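Local coordinates for glycosylation Associate Protein 1 (Streptococcus agalactiae serotype V, PDB 6OYC), which is a GT-B-like component of the Gap1-Gap2-Gap3 complex that may bind sugar and probably acts in glycosylation and accessory Sec secretion of surface proteins, at residues N19-Y23 against Q124-E128; Y55-Y61 against D149-S155; F303-L309 against I495-Y501. All coordinates share one frame; numbering follows the deposited sequence.

Contact 1 (N19-Y23 against Q124-E128)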
loop_
_atom_site.group_PDB
_atom_site.type_symbol
_atom_site.label_atom_id
_atom_site.label_comp_id
_atom_site.label_asym_id
_atom_site.label_seq_id
_atom_site.Cartn_x
_atom_site.Cartn_y
_atom_site.Cartn_z
ATOM N N ASN A 19 0.133 -1.674 -9.868
ATOM C CA ASN A 19 -0.439 -2.936 -9.431
ATOM C C ASN A 19 0.643 -4.011 -9.352
ATOM O O ASN A 19 1.701 -3.919 -9.981
ATOM C CB ASN A 19 -1.578 -3.370 -10.362
ATOM C CG ASN A 19 -2.568 -4.318 -9.670
ATOM O OD1 ASN A 19 -2.524 -4.483 -8.454
ATOM N ND2 ASN A 19 -3.460 -4.937 -10.441
ATOM N N TYR A 20 0.380 -5.011 -8.520
ATOM C CA TYR A 20 1.309 -6.097 -8.232
ATOM C C TYR A 20 0.593 -7.426 -8.444
ATOM O O TYR A 20 -0.635 -7.501 -8.412
ATOM C CB TYR A 20 1.813 -5.990 -6.791
ATOM C CG TYR A 20 0.676 -5.678 -5.837
ATOM C CD1 TYR A 20 -0.223 -6.676 -5.433
ATOM C CD2 TYR A 20 0.476 -4.380 -5.355
ATOM C CE1 TYR A 20 -1.282 -6.386 -4.576
ATOM C CE2 TYR A 20 -0.576 -4.085 -4.490
ATOM C CZ TYR A 20 -1.452 -5.083 -4.108
ATOM O OH TYR A 20 -2.492 -4.769 -3.255
ATOM N N LEU A 21 1.359 -8.484 -8.657
ATOM C CA LEU A 21 0.745 -9.809 -8.698
ATOM C C LEU A 21 0.114 -10.139 -7.347
ATOM O O LEU A 21 0.667 -9.820 -6.288
ATOM C CB LEU A 21 1.789 -10.863 -9.064
ATOM C CG LEU A 21 2.602 -10.506 -10.311
ATOM C CD1 LEU A 21 3.663 -11.588 -10.595
ATOM C CD2 LEU A 21 1.668 -10.316 -11.489
ATOM N N TRP A 22 -1.050 -10.801 -7.389
ATOM C CA TRP A 22 -1.812 -11.015 -6.165
ATOM C C TRP A 22 -1.024 -11.791 -5.122
ATOM O O TRP A 22 -1.268 -11.635 -3.916
ATOM C CB TRP A 22 -3.128 -11.728 -6.473
ATOM C CG TRP A 22 -3.050 -13.224 -6.756
ATOM C CD1 TRP A 22 -3.129 -13.829 -7.984
ATOM C CD2 TRP A 22 -2.944 -14.293 -5.793
ATOM N NE1 TRP A 22 -3.060 -15.194 -7.846
ATOM C CE2 TRP A 22 -2.951 -15.506 -6.515
ATOM C CE3 TRP A 22 -2.849 -14.338 -4.396
ATOM C CZ2 TRP A 22 -2.865 -16.756 -5.888
ATOM C CZ3 TRP A 22 -2.765 -15.575 -3.769
ATOM C CH2 TRP A 22 -2.769 -16.771 -4.517
ATOM N N TYR A 23 -0.080 -12.616 -5.553
ATOM C CA TYR A 23 0.692 -13.456 -4.652
ATOM C C TYR A 23 2.078 -12.893 -4.379
ATOM O O TYR A 23 2.927 -13.610 -3.844
ATOM C CB TYR A 23 0.819 -14.862 -5.242
ATOM C CG TYR A 23 1.352 -14.878 -6.673
ATOM C CD1 TYR A 23 2.719 -14.860 -6.933
ATOM C CD2 TYR A 23 0.483 -14.903 -7.760
ATOM C CE1 TYR A 23 3.214 -14.879 -8.245
ATOM C CE2 TYR A 23 0.958 -14.930 -9.076
ATOM C CZ TYR A 23 2.321 -14.924 -9.313
ATOM O OH TYR A 23 2.791 -14.944 -10.612
ATOM N N GLN A 124 -3.212 -13.719 -15.474
ATOM C CA GLN A 124 -2.942 -13.220 -14.131
ATOM C C GLN A 124 -4.187 -12.568 -13.557
ATOM O O GLN A 124 -4.936 -11.887 -14.274
ATOM C CB GLN A 124 -1.784 -12.225 -14.121
ATOM C CG GLN A 124 -0.409 -12.900 -14.320
ATOM C CD GLN A 124 0.182 -13.394 -13.018
ATOM O OE1 GLN A 124 -0.469 -13.329 -11.965
ATOM N NE2 GLN A 124 1.432 -13.872 -13.067
ATOM N N PHE A 125 -4.393 -12.775 -12.252
ATOM C CA PHE A 125 -5.570 -12.280 -11.557
ATOM C C PHE A 125 -5.171 -11.300 -10.460
ATOM O O PHE A 125 -4.108 -11.423 -9.847
ATOM C CB PHE A 125 -6.395 -13.444 -10.981
ATOM C CG PHE A 125 -6.773 -14.468 -12.016
ATOM C CD1 PHE A 125 -5.918 -15.526 -12.316
ATOM C CD2 PHE A 125 -7.941 -14.340 -12.734
ATOM C CE1 PHE A 125 -6.248 -16.461 -13.296
ATOM C CE2 PHE A 125 -8.284 -15.269 -13.696
ATOM C CZ PHE A 125 -7.428 -16.333 -13.975
ATOM N N GLY A 126 -6.031 -10.307 -10.237
ATOM C CA GLY A 126 -5.788 -9.311 -9.222
ATOM C C GLY A 126 -6.085 -9.802 -7.812
ATOM O O GLY A 126 -6.544 -10.923 -7.575
ATOM N N GLU A 127 -5.815 -8.907 -6.859
ATOM C CA GLU A 127 -6.153 -9.164 -5.469
ATOM C C GLU A 127 -7.638 -9.478 -5.316
ATOM O O GLU A 127 -8.018 -10.342 -4.519
ATOM C CB GLU A 127 -5.757 -7.956 -4.613
ATOM C CG GLU A 127 -5.791 -8.208 -3.109
ATOM C CD GLU A 127 -5.384 -6.977 -2.304
ATOM O OE1 GLU A 127 -4.414 -6.298 -2.716
ATOM O OE2 GLU A 127 -6.025 -6.695 -1.259
ATOM N N GLU A 128 -8.490 -8.784 -6.066
ATOM C CA GLU A 128 -9.926 -9.010 -6.001
ATOM C C GLU A 128 -10.369 -10.082 -6.989
ATOM O O GLU A 128 -11.570 -10.298 -7.155
ATOM C CB GLU A 128 -10.698 -7.693 -6.249
ATOM C CG GLU A 128 -10.642 -6.666 -5.088
ATOM C CD GLU A 128 -9.304 -5.928 -4.986
ATOM O OE1 GLU A 128 -8.623 -5.770 -6.021
ATOM O OE2 GLU A 128 -8.936 -5.504 -3.873
HETATM O O HOH W 1 -4.723 -6.434 -7.536
HETATM O O HOH W 2 -2.264 -8.828 -11.061
HETATM O O HOH W 3 -1.653 -11.495 -10.261
#

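Contact 2 (Y55-Y61 against D149-S155)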
loop_
_atom_site.group_PDB
_atom_site.type_symbol
_atom_site.label_atom_id
_atom_site.label_comp_id
_atom_site.label_asym_id
_atom_site.label_seq_id
_atom_site.Cartn_x
_atom_site.Cartn_y
_atom_site.Cartn_z
ATOM N N TYR A 55 -0.652 6.107 -14.763
ATOM C CA TYR A 55 -1.538 5.116 -15.369
ATOM C C TYR A 55 -2.032 4.124 -14.304
ATOM O O TYR A 55 -1.225 3.447 -13.653
ATOM C CB TYR A 55 -0.758 4.408 -16.479
ATOM C CG TYR A 55 -1.478 3.340 -17.270
ATOM C CD1 TYR A 55 -2.691 3.603 -17.909
ATOM C CD2 TYR A 55 -0.935 2.067 -17.394
ATOM C CE1 TYR A 55 -3.331 2.630 -18.644
ATOM C CE2 TYR A 55 -1.556 1.094 -18.137
ATOM C CZ TYR A 55 -2.756 1.377 -18.750
ATOM O OH TYR A 55 -3.385 0.410 -19.483
ATOM N N MET A 56 -3.345 4.033 -14.105
ATOM C CA MET A 56 -3.904 3.198 -13.033
ATOM C C MET A 56 -5.124 2.410 -13.516
ATOM O O MET A 56 -6.262 2.674 -13.109
ATOM C CB MET A 56 -4.257 4.069 -11.822
ATOM C CG MET A 56 -3.037 4.568 -11.059
ATOM S SD MET A 56 -2.346 3.193 -10.126
ATOM C CE MET A 56 -3.236 3.387 -8.572
ATOM N N PRO A 57 -4.915 1.404 -14.368
ATOM C CA PRO A 57 -6.067 0.628 -14.880
ATOM C C PRO A 57 -6.840 -0.110 -13.792
ATOM O O PRO A 57 -7.999 -0.488 -14.017
ATOM C CB PRO A 57 -5.421 -0.350 -15.869
ATOM C CG PRO A 57 -3.972 -0.435 -15.422
ATOM C CD PRO A 57 -3.631 0.915 -14.899
ATOM N N ASN A 58 -6.250 -0.310 -12.615
ATOM C CA ASN A 58 -6.916 -0.980 -11.506
ATOM C C ASN A 58 -7.346 -0.003 -10.421
ATOM O O ASN A 58 -7.468 -0.384 -9.254
ATOM C CB ASN A 58 -6.012 -2.055 -10.905
ATOM C CG ASN A 58 -6.779 -3.265 -10.516
ATOM O OD1 ASN A 58 -7.586 -3.772 -11.300
ATOM N ND2 ASN A 58 -6.577 -3.734 -9.274
ATOM N N LEU A 59 -7.588 1.258 -10.797
ATOM C CA LEU A 59 -7.772 2.314 -9.805
ATOM C C LEU A 59 -9.035 2.094 -8.978
ATOM O O LEU A 59 -9.048 2.371 -7.770
ATOM C CB LEU A 59 -7.809 3.671 -10.501
ATOM C CG LEU A 59 -8.059 4.904 -9.631
ATOM C CD1 LEU A 59 -7.056 4.982 -8.497
ATOM C CD2 LEU A 59 -7.996 6.179 -10.490
ATOM N N ARG A 60 -10.107 1.594 -9.598
ATOM C CA ARG A 60 -11.365 1.526 -8.865
ATOM C C ARG A 60 -11.312 0.446 -7.779
ATOM O O ARG A 60 -11.774 0.671 -6.655
ATOM C CB ARG A 60 -12.530 1.323 -9.839
ATOM C CG ARG A 60 -12.990 2.645 -10.544
ATOM C CD ARG A 60 -12.985 2.549 -12.075
ATOM N NE ARG A 60 -11.717 2.044 -12.590
ATOM C CZ ARG A 60 -10.685 2.809 -12.933
ATOM N NH1 ARG A 60 -10.771 4.141 -12.854
ATOM N NH2 ARG A 60 -9.563 2.237 -13.365
ATOM N N TYR A 61 -10.705 -0.715 -8.074
ATOM C CA TYR A 61 -10.477 -1.685 -7.009
ATOM C C TYR A 61 -9.531 -1.123 -5.971
ATOM O O TYR A 61 -9.734 -1.325 -4.770
ATOM C CB TYR A 61 -9.931 -3.009 -7.552
ATOM C CG TYR A 61 -11.031 -3.880 -8.096
ATOM C CD1 TYR A 61 -12.135 -4.220 -7.305
ATOM C CD2 TYR A 61 -11.000 -4.337 -9.410
ATOM C CE1 TYR A 61 -13.161 -5.004 -7.811
ATOM C CE2 TYR A 61 -12.016 -5.114 -9.918
ATOM C CZ TYR A 61 -13.097 -5.434 -9.116
ATOM O OH TYR A 61 -14.097 -6.202 -9.625
ATOM N N ASP A 149 -8.243 -2.933 -17.836
ATOM C CA ASP A 149 -8.823 -2.040 -16.847
ATOM C C ASP A 149 -9.799 -2.821 -15.982
ATOM O O ASP A 149 -10.445 -3.768 -16.446
ATOM C CB ASP A 149 -9.559 -0.891 -17.563
ATOM C CG ASP A 149 -9.861 0.309 -16.651
ATOM O OD1 ASP A 149 -10.859 0.246 -15.890
ATOM O OD2 ASP A 149 -9.104 1.316 -16.722
ATOM N N ASP A 150 -9.921 -2.419 -14.713
ATOM C CA ASP A 150 -10.884 -3.118 -13.858
ATOM C C ASP A 150 -12.332 -2.832 -14.236
ATOM O O ASP A 150 -13.229 -3.458 -13.684
ATOM C CB ASP A 150 -10.649 -2.797 -12.377
ATOM C CG ASP A 150 -10.884 -1.327 -12.023
ATOM O OD1 ASP A 150 -11.813 -0.690 -12.563
ATOM O OD2 ASP A 150 -10.154 -0.804 -11.143
ATOM N N ARG A 151 -12.587 -1.891 -15.137
ATOM C CA ARG A 151 -13.927 -1.750 -15.696
ATOM C C ARG A 151 -14.200 -2.776 -16.805
ATOM O O ARG A 151 -15.291 -2.779 -17.378
ATOM C CB ARG A 151 -14.162 -0.316 -16.173
ATOM C CG ARG A 151 -14.275 0.687 -15.018
ATOM C CD ARG A 151 -13.995 2.140 -15.427
ATOM N NE ARG A 151 -12.621 2.357 -15.881
ATOM C CZ ARG A 151 -12.027 3.550 -15.937
ATOM N NH1 ARG A 151 -12.689 4.639 -15.569
ATOM N NH2 ARG A 151 -10.768 3.652 -16.355
ATOM N N GLY A 152 -13.243 -3.653 -17.086
ATOM C CA GLY A 152 -13.443 -4.750 -18.011
ATOM C C GLY A 152 -13.341 -4.408 -19.483
ATOM O O GLY A 152 -14.078 -4.977 -20.290
ATOM N N PHE A 153 -12.458 -3.479 -19.859
ATOM C CA PHE A 153 -12.092 -3.260 -21.252
ATOM C C PHE A 153 -10.581 -3.413 -21.384
ATOM O O PHE A 153 -9.851 -3.376 -20.386
ATOM C CB PHE A 153 -12.557 -1.878 -21.750
ATOM C CG PHE A 153 -11.903 -0.718 -21.045
ATOM C CD1 PHE A 153 -10.687 -0.213 -21.489
ATOM C CD2 PHE A 153 -12.510 -0.131 -19.942
ATOM C CE1 PHE A 153 -10.076 0.865 -20.839
ATOM C CE2 PHE A 153 -11.906 0.945 -19.283
ATOM C CZ PHE A 153 -10.680 1.440 -19.741
ATOM N N LEU A 154 -10.103 -3.583 -22.623
ATOM C CA LEU A 154 -8.655 -3.619 -22.881
ATOM C C LEU A 154 -8.098 -2.200 -22.826
ATOM O O LEU A 154 -8.417 -1.387 -23.687
ATOM C CB LEU A 154 -8.346 -4.252 -24.236
ATOM C CG LEU A 154 -6.847 -4.369 -24.600
ATOM C CD1 LEU A 154 -6.045 -5.189 -23.578
ATOM C CD2 LEU A 154 -6.706 -4.969 -25.967
ATOM N N SER A 155 -7.256 -1.907 -21.825
ATOM C CA SER A 155 -6.691 -0.580 -21.614
ATOM C C SER A 155 -5.424 -0.335 -22.427
ATOM O O SER A 155 -5.244 0.763 -22.965
ATOM C CB SER A 155 -6.389 -0.354 -20.127
ATOM O OG SER A 155 -5.886 0.962 -19.898
#

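Contact 3 (F303-L309 against I495-Y501)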
loop_
_atom_site.group_PDB
_atom_site.type_symbol
_atom_site.label_atom_id
_atom_site.label_comp_id
_atom_site.label_asym_id
_atom_site.label_seq_id
_atom_site.Cartn_x
_atom_site.Cartn_y
_atom_site.Cartn_z
ATOM N N PHE A 303 -3.248 6.877 11.196
ATOM C CA PHE A 303 -4.268 5.886 11.538
ATOM C C PHE A 303 -4.924 5.282 10.301
ATOM O O PHE A 303 -5.208 5.981 9.321
ATOM C CB PHE A 303 -5.363 6.515 12.399
ATOM C CG PHE A 303 -4.891 6.997 13.725
ATOM C CD1 PHE A 303 -4.596 6.093 14.741
ATOM C CD2 PHE A 303 -4.760 8.364 13.976
ATOM C CE1 PHE A 303 -4.159 6.545 15.984
ATOM C CE2 PHE A 303 -4.336 8.824 15.208
ATOM C CZ PHE A 303 -4.035 7.912 16.219
ATOM N N ASP A 304 -5.203 3.980 10.371
ATOM C CA ASP A 304 -5.970 3.249 9.359
ATOM C C ASP A 304 -7.224 2.712 10.038
ATOM O O ASP A 304 -7.174 1.688 10.724
ATOM C CB ASP A 304 -5.160 2.110 8.743
ATOM C CG ASP A 304 -5.965 1.295 7.715
ATOM O OD1 ASP A 304 -7.122 1.669 7.391
ATOM O OD2 ASP A 304 -5.434 0.278 7.226
ATOM N N THR A 305 -8.355 3.377 9.815
ATOM C CA THR A 305 -9.554 3.056 10.580
ATOM C C THR A 305 -10.323 1.854 10.046
ATOM O O THR A 305 -11.375 1.532 10.598
ATOM C CB THR A 305 -10.471 4.271 10.633
ATOM O OG1 THR A 305 -10.600 4.812 9.316
ATOM C CG2 THR A 305 -9.877 5.356 11.576
ATOM N N ARG A 306 -9.841 1.177 9.002
ATOM C CA ARG A 306 -10.414 -0.120 8.661
ATOM C C ARG A 306 -10.195 -1.165 9.756
ATOM O O ARG A 306 -10.836 -2.220 9.720
ATOM C CB ARG A 306 -9.822 -0.647 7.346
ATOM C CG ARG A 306 -10.030 0.250 6.116
ATOM C CD ARG A 306 -9.214 -0.236 4.910
ATOM N NE ARG A 306 -7.772 -0.165 5.142
ATOM C CZ ARG A 306 -6.858 -0.755 4.372
ATOM N NH1 ARG A 306 -7.244 -1.454 3.315
ATOM N NH2 ARG A 306 -5.565 -0.660 4.671
ATOM N N LEU A 307 -9.274 -0.930 10.690
ATOM C CA LEU A 307 -9.021 -1.901 11.753
ATOM C C LEU A 307 -10.179 -1.913 12.752
ATOM O O LEU A 307 -10.698 -0.859 13.135
ATOM C CB LEU A 307 -7.716 -1.567 12.487
ATOM C CG LEU A 307 -6.356 -2.014 11.939
ATOM C CD1 LEU A 307 -6.199 -3.548 11.961
ATOM C CD2 LEU A 307 -6.114 -1.445 10.533
ATOM N N ALA A 308 -10.587 -3.108 13.170
ATOM C CA ALA A 308 -11.541 -3.229 14.266
ATOM C C ALA A 308 -10.842 -3.008 15.603
ATOM O O ALA A 308 -9.665 -3.342 15.774
ATOM C CB ALA A 308 -12.214 -4.601 14.260
ATOM N N LEU A 309 -11.570 -2.426 16.549
ATOM C CA LEU A 309 -11.038 -2.136 17.875
ATOM C C LEU A 309 -11.647 -3.080 18.900
ATOM O O LEU A 309 -12.875 -3.187 18.997
ATOM C CB LEU A 309 -11.329 -0.693 18.280
ATOM C CG LEU A 309 -10.552 0.411 17.574
ATOM C CD1 LEU A 309 -11.479 1.246 16.715
ATOM C CD2 LEU A 309 -9.864 1.284 18.609
ATOM N N ILE A 495 -8.369 4.584 21.689
ATOM C CA ILE A 495 -9.676 5.143 21.339
ATOM C C ILE A 495 -9.645 6.664 21.348
ATOM O O ILE A 495 -10.239 7.311 20.479
ATOM C CB ILE A 495 -10.747 4.596 22.294
ATOM C CG1 ILE A 495 -11.116 3.173 21.888
ATOM C CG2 ILE A 495 -11.967 5.476 22.270
ATOM C CD1 ILE A 495 -11.917 2.424 22.921
ATOM N N ASP A 496 -8.930 7.255 22.312
ATOM C CA ASP A 496 -8.884 8.700 22.407
ATOM C C ASP A 496 -7.984 9.304 21.337
ATOM O O ASP A 496 -8.359 10.283 20.694
ATOM C CB ASP A 496 -8.440 9.136 23.809
ATOM C CG ASP A 496 -9.316 8.562 24.891
ATOM O OD1 ASP A 496 -8.836 8.269 26.008
ATOM O OD2 ASP A 496 -10.531 8.451 24.614
ATOM N N LYS A 497 -6.789 8.755 21.156
ATOM C CA LYS A 497 -5.944 9.170 20.041
ATOM C C LYS A 497 -6.676 9.029 18.703
ATOM O O LYS A 497 -6.569 9.894 17.821
ATOM C CB LYS A 497 -4.638 8.353 20.050
ATOM C CG LYS A 497 -3.688 8.752 21.172
ATOM C CD LYS A 497 -2.261 8.964 20.680
ATOM C CE LYS A 497 -1.590 10.080 21.481
ATOM N NZ LYS A 497 -1.994 10.075 22.926
ATOM N N ILE A 498 -7.428 7.945 18.545
ATOM C CA ILE A 498 -8.230 7.737 17.344
ATOM C C ILE A 498 -9.111 8.951 17.063
ATOM O O ILE A 498 -9.233 9.402 15.916
ATOM C CB ILE A 498 -9.067 6.448 17.501
ATOM C CG1 ILE A 498 -8.208 5.198 17.225
ATOM C CG2 ILE A 498 -10.339 6.490 16.645
ATOM C CD1 ILE A 498 -7.730 5.049 15.804
ATOM N N ASN A 499 -9.713 9.524 18.110
ATOM C CA ASN A 499 -10.791 10.486 17.907
ATOM C C ASN A 499 -10.302 11.877 17.524
ATOM O O ASN A 499 -11.064 12.636 16.921
ATOM C CB ASN A 499 -11.669 10.539 19.153
ATOM C CG ASN A 499 -12.331 9.201 19.445
ATOM O OD1 ASN A 499 -12.337 8.295 18.596
ATOM N ND2 ASN A 499 -12.883 9.060 20.645
ATOM N N ASP A 500 -9.049 12.227 17.817
ATOM C CA ASP A 500 -8.516 13.457 17.244
ATOM C C ASP A 500 -8.571 13.418 15.724
ATOM O O ASP A 500 -8.535 14.470 15.076
ATOM C CB ASP A 500 -7.076 13.690 17.713
ATOM C CG ASP A 500 -6.916 13.521 19.212
ATOM O OD1 ASP A 500 -5.819 13.109 19.657
ATOM O OD2 ASP A 500 -7.890 13.797 19.949
ATOM N N TYR A 501 -8.691 12.216 15.162
ATOM C CA TYR A 501 -8.700 11.901 13.743
ATOM C C TYR A 501 -10.105 11.686 13.188
ATOM O O TYR A 501 -10.390 12.112 12.071
ATOM C CB TYR A 501 -7.839 10.647 13.527
ATOM C CG TYR A 501 -7.874 10.028 12.154
ATOM C CD1 TYR A 501 -8.760 9.000 11.847
ATOM C CD2 TYR A 501 -6.992 10.448 11.174
ATOM C CE1 TYR A 501 -8.775 8.429 10.588
ATOM C CE2 TYR A 501 -7.003 9.890 9.912
ATOM C CZ TYR A 501 -7.885 8.873 9.630
ATOM O OH TYR A 501 -7.866 8.325 8.375
#

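Contact 1 (N19-Y23 against Q124-E128)
Residues Y20-Y23, in the loop between strand 2-5 and helix 33-43, meet the end of strand 118-125 and the loop that follows it at G126-E127. End to end, the short runs Y20-Y23 and Q124-E127 point 88° apart. A tyrosine holds each flank. Y20 OH donates to E127 OE1 at 2.5 Å, nearly along the C-O axis, and the Y20 ring is close to coplanar with the carboxylate. E127 reaches it with an extended chain whose CG lies anti to the backbone N (chi1 -168°). On the other flank Q124 NE2 donates to Y23 OH at 3.0 Å, almost straight and in the plane of the amide. A bend in the Q124 chain sets its amide beside L21, with Q124 CD 3.7 Å from L21 CD2. Between the tyrosines, W22 turns the edge of its indole to the strand end, with W22 CD1 3.2 Å from F125 O. W22 NE1 bonds elsewhere, to F109 O. One water joins N19 OD1 to E127 N. Another accepts from W22 N and lies 2.8 Å from Q124 OE1. Beyond the contact, strand 131-138 pairs with Q124 and touches L21 through H133, while R65 of helix 59-65 packs against Y20.

Contact 2 (Y55-Y61 against D149-S155)
D150 OD2 is gripped by two backbone amides from the start of helix 59-65. Y61 N gives it a good bond of 3.1 Å, coming from above the carboxylate plane. R60 N gives a weak one at a poor angle. The other oxygen, D150 OD1, takes R60 NE at 2.7 Å on its syn side, and this is a salt bridge. The oxygen lies in the guanidinium plane. D150 CG sits between its own backbone N and carbonyl carbon (chi1 64°), which turns the carboxylate to the helix start. D150 CB also packs 3.4 Å from Y61 CD2. The backbone adds D150 N to P57 O at 2.8 Å.

R60 bends at chi2 and chi3 to lay its guanidinium flat on that of R151. The centres are 3.4 Å apart and the planes differ by 5°. R151 in turn holds D149 side-on, with NE on OD1 and NH2 on OD2. D149 OD1 also accepts R151 N, which makes an Asx turn. The D149 carboxylate lies out of the R60 plane, so that pair interacts by charge alone. D78 forms a salt bridge with R151 NH1, and Y73 OH bonds R60 NH1.

Away from this cluster, Y55 OH and S155 OG share a hydrogen bond of 2.6 Å. S156 and Q81 extend it. N58 holds the N-cap position, but its side chain makes no capping bond; N58 OD1 accepts from N130 instead.

The network ties the start of helix 59-65 to the turn that leads into strand 154-161. All four charged residues are buried. The two aspartates, with D78 nearby, probably offset the like charges of the stacked arginines. The helix start and R60 would both be expected to keep D150 ionised.

Contact 3 (F303-L309 against I495-Y501)
F303 packs tightly between I498 and Y501, whereas L309 lies at an exposed margin. F303 CB sits over the centre of the Y501 ring, 4.2 Å from its centroid and 5° off the normal, as a CH-pi contact. The two rings meet obliquely, with planes at 56°. I498 CD1 touches F303 CD1 at 3.5 Å, and the far end of the phenyl ring reaches the helix backbone, with F303 CZ 3.6 Å from K497 O. T305 turns its methyl to the same tyrosine, placing T305 CG2 3.4 Å from Y501 CE1. Y501 CG lies anti to the backbone N (chi1 171°), which carries the ring out to F303 and T305. The polar ends are bonded elsewhere: Y501 OH to N36 O, and T305 OG1 to Y43 OH.

The other end is looser. L309 CD2 stays 4.0 Å from I495 CG1. Of the exposed K497 side chain, CB meets the F303 ring and the rest leads away. No hydrogen bond crosses between the segments.

The loop runs from strand 297-299, edging the seven-stranded parallel sheet, toward strand 318-323, inside the six-stranded one. Such an interdomain linker, packed against helix 484-502, is consistent with the GT-B fold.

How the contacts relate
Contacts 1 and 2 are neighbours, with centres 13 Å apart. They touch where E128 OE1 lies 3.4 Å from Y61 CB and where N19 meets N58. Their segments alternate along the chain. Both join N-terminal segments, a loop in contact 1 and a turn with the start of helix 59-65 in contact 2, to the same antiparallel sheet. Contact 3 stands apart, 28 Å from contact 1 and 31 Å from contact 2 between centres, with nearest atoms about 7 and 8 Å away. It lies across the chain's centre from contact 1. R65 bridges the regions: it forms a salt bridge with E128, and its carbonyl oxygen accepts from R306. A glycerol, probably from the crystallisation liquor, lies about 6 Å from the Y20 side chain.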